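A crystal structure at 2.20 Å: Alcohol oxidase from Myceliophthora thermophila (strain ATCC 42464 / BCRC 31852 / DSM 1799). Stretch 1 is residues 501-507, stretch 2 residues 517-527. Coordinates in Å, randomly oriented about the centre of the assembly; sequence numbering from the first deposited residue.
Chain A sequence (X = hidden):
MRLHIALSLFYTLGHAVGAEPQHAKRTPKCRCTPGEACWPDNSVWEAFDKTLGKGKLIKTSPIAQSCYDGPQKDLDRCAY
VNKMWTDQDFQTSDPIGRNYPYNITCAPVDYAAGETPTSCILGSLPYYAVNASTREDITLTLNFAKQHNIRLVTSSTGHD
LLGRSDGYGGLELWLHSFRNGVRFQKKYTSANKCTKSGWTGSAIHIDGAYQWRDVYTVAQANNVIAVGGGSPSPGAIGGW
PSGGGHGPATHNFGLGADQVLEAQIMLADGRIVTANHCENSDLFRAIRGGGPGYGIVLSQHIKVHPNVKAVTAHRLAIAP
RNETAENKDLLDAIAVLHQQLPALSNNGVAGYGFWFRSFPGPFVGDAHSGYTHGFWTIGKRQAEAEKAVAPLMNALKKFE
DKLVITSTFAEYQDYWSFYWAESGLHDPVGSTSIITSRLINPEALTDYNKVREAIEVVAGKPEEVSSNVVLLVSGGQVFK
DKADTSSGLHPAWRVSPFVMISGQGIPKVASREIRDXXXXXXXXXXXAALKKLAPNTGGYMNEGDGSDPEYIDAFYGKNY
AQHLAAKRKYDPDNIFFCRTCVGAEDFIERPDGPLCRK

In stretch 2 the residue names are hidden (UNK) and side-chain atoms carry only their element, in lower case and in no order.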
# COMPACT_ATOMS: atom_id res chain seq x y z
N ILE A 501 -6.15 7.03 8.84
CA ILE A 501 -4.95 7.54 8.19
C ILE A 501 -5.04 9.06 8.15
O ILE A 501 -6.07 9.62 7.80
CB ILE A 501 -4.82 6.99 6.77
CG1 ILE A 501 -4.70 5.47 6.85
CG2 ILE A 501 -3.63 7.59 6.04
CD1 ILE A 501 -4.54 4.76 5.53
N SER A 502 -3.97 9.72 8.57
CA SER A 502 -3.88 11.19 8.53
C SER A 502 -2.55 11.56 7.91
O SER A 502 -1.54 10.95 8.21
CB SER A 502 -4.01 11.76 9.94
OG SER A 502 -4.04 13.18 9.94
N GLY A 503 -2.53 12.55 7.04
CA GLY A 503 -1.27 12.90 6.34
C GLY A 503 -1.26 14.34 5.83
O GLY A 503 -2.28 15.03 5.90
N GLN A 504 -0.10 14.77 5.34
CA GLN A 504 0.06 16.07 4.68
C GLN A 504 1.03 15.91 3.53
O GLN A 504 1.87 15.03 3.53
CB GLN A 504 0.67 17.14 5.61
CG GLN A 504 0.12 17.11 7.01
CD GLN A 504 0.66 18.23 7.90
OE1 GLN A 504 0.52 18.17 9.11
NE2 GLN A 504 1.30 19.24 7.30
N GLY A 505 0.93 16.83 2.57
CA GLY A 505 1.85 16.90 1.44
C GLY A 505 3.00 17.87 1.65
O GLY A 505 2.98 18.69 2.59
N ILE A 506 4.00 17.77 0.78
CA ILE A 506 5.10 18.70 0.69
C ILE A 506 5.13 19.20 -0.76
O ILE A 506 4.69 18.49 -1.67
CB ILE A 506 6.48 18.08 1.02
CG1 ILE A 506 6.69 16.71 0.34
CG2 ILE A 506 6.61 17.92 2.52
CD1 ILE A 506 8.04 16.06 0.56
N PRO A 507 5.66 20.42 -0.97
CA PRO A 507 5.88 20.88 -2.34
C PRO A 507 6.64 19.86 -3.18
O PRO A 507 7.42 19.05 -2.65
CB PRO A 507 6.74 22.17 -2.16
CG PRO A 507 6.46 22.62 -0.76
CD PRO A 507 6.26 21.34 0.02
N UNK A 517 9.86 19.47 8.82
CA UNK A 517 8.71 20.11 9.48
C UNK A 517 7.44 19.28 9.25
O UNK A 517 6.71 18.98 10.18
c UNK A 517 4.81 22.58 9.12
o UNK A 517 3.39 23.42 10.86
c UNK A 517 6.06 22.14 8.67
c UNK A 517 8.50 21.58 9.03
c UNK A 517 7.17 22.12 9.51
c UNK A 517 4.67 23.02 10.42
c UNK A 517 7.00 22.54 10.82
c UNK A 517 5.77 23.01 11.29
N UNK A 518 7.17 18.92 8.01
CA UNK A 518 5.96 18.14 7.70
C UNK A 518 6.03 16.75 8.31
O UNK A 518 5.04 16.28 8.87
c UNK A 518 4.51 17.14 5.89
c UNK A 518 5.69 18.07 6.19
c UNK A 518 5.39 19.46 5.65
N UNK A 519 7.17 16.08 8.21
CA UNK A 519 7.33 14.74 8.78
C UNK A 519 7.09 14.73 10.29
O UNK A 519 6.47 13.81 10.82
c UNK A 519 8.72 14.15 8.48
c UNK A 519 7.90 11.80 8.15
o UNK A 519 8.09 11.56 6.97
n UNK A 519 6.83 11.34 8.82
c UNK A 519 8.87 12.70 8.91
N UNK A 520 7.59 15.77 10.96
CA UNK A 520 7.37 15.97 12.38
C UNK A 520 5.90 16.17 12.75
O UNK A 520 5.46 15.65 13.77
n UNK A 520 7.37 18.00 16.39
n UNK A 520 8.78 16.80 15.32
c UNK A 520 8.16 17.18 12.89
c UNK A 520 7.10 18.17 15.05
c UNK A 520 8.39 17.18 16.52
c UNK A 520 7.99 17.42 14.37
N UNK A 521 5.17 16.96 11.97
CA UNK A 521 3.74 17.09 12.19
C UNK A 521 3.03 15.74 12.04
O UNK A 521 2.23 15.39 12.88
c UNK A 521 3.27 20.09 12.85
c UNK A 521 3.11 18.11 11.24
o UNK A 521 2.13 20.11 13.29
c UNK A 521 3.55 19.58 11.46
n UNK A 521 4.32 20.49 13.57
N UNK A 522 3.35 14.99 10.99
CA UNK A 522 2.72 13.71 10.74
C UNK A 522 3.05 12.69 11.82
O UNK A 522 2.14 12.06 12.37
c UNK A 522 2.46 11.77 9.13
c UNK A 522 3.05 13.16 9.35
c UNK A 522 2.48 14.11 8.28
N UNK A 523 4.33 12.56 12.15
CA UNK A 523 4.76 11.55 13.12
C UNK A 523 4.43 11.92 14.57
O UNK A 523 3.83 11.12 15.30
o UNK A 523 6.60 10.73 11.69
c UNK A 523 6.72 10.23 14.09
c UNK A 523 6.29 11.25 13.00
N UNK A 524 4.83 13.13 15.00
CA UNK A 524 4.80 13.52 16.41
C UNK A 524 3.64 14.39 16.86
O UNK A 524 3.51 14.59 18.06
c UNK A 524 7.32 13.33 16.63
c UNK A 524 8.34 13.38 15.75
n UNK A 524 7.55 12.23 17.43
n UNK A 524 9.17 12.31 16.04
c UNK A 524 6.12 14.21 16.80
c UNK A 524 8.67 11.64 17.07
N UNK A 525 2.84 14.92 15.94
CA UNK A 525 1.57 15.60 16.27
C UNK A 525 0.39 14.70 15.85
O UNK A 525 -0.39 14.25 16.70
c UNK A 525 2.64 17.89 16.17
c UNK A 525 0.17 17.69 15.97
c UNK A 525 1.50 17.01 15.64
N UNK A 526 0.28 14.39 14.56
CA UNK A 526 -0.84 13.56 14.07
C UNK A 526 -0.75 12.12 14.63
O UNK A 526 -1.64 11.68 15.36
c UNK A 526 -0.91 13.57 12.55
c UNK A 526 -2.33 15.97 9.87
n UNK A 526 -2.10 17.39 10.25
c UNK A 526 -1.58 14.80 11.97
c UNK A 526 -1.34 15.00 10.49
N UNK A 527 0.34 11.44 14.34
CA UNK A 527 0.56 10.05 14.77
C UNK A 527 0.45 9.85 16.26
O UNK A 527 -0.14 8.86 16.70

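Position 517 carries one carbon leading to a six-carbon ring that bears an oxygen, which identifies Y517. Its nearest approach to stretch 1, Y517 CE2 to Q504 NE2, is 5.2 Å, too far for a contact, and its hydroxyl is hydrogen-bonded elsewhere in the structure.

At 518 one carbon carries two others, a beta-branched hydrocarbon whose CA-to-CB bond points toward stretch 1. One outer carbon lies 3.9 Å from Q504 CB, the other 3.7 Å from I506 CG2. This is V518; a compact apolar group suits this buried site.

Position 519 has three carbons in a row, the third bearing an oxygen and a nitrogen. The CA-to-CB bond points away from stretch 1. This is Q519, whose amide serves its own helix one turn on, at position 523.

At 520 a single carbon precedes a five-membered ring of three carbons and two nitrogens: H520, exposed and out of reach of stretch 1, where a polar ring is well tolerated.

Position 521 repeats the pattern of 519. Its CB starts toward stretch 1 and lies 3.4 Å from Q504 OE1, but the end of the chain leads away. This is Q521, whose polar end suits a partly exposed site.

Position 522 shows another carbon carrying two carbons, one of them 4.0 Å from Q504 CG and 4.4 Å from G503 CA. This is V522; the short branched side chain suits a buried place beside the backbone of G503 and the aliphatic part of Q504.

At 523 one carbon carries an oxygen and a carbon, so this is T523. It does not reach stretch 1; its OG1 accepts a hydrogen bond from Q519 NE2 at 2.9 Å.

Position 524, one carbon and a ring of three carbons and two nitrogens, is H524, remote from stretch 1 and exposed, where a polar ring can face solvent. Position 525, a three-carbon branched group, is V525, also out of reach; a small apolar group is compatible with this partly exposed site, and no contact with stretch 1 demands it.

Position 526 has four carbons in a row ending in nitrogen, and its CA-to-CB bond points toward stretch 1. The nitrogen donates a hydrogen bond to Q504 OE1 at 3.0 Å, and the carbon before it packs 3.3 Å from S502 OG. This is K526, whose long chain lets a buried amine find an acceptor.

Position 527 has no side-chain atoms and is G527; glycine suits the place because an ideal CB would clash with T523 O at 2.6 Å.

The contact works through Q504: its aliphatic part packs on V518 and V522, while its OE1 receives the amine of K526. I506 against V518 extends the apolar patch, and the strand and helix run roughly antiparallel, at 148°.

Stretch 2 (517-527) YVQHQVTHVKG
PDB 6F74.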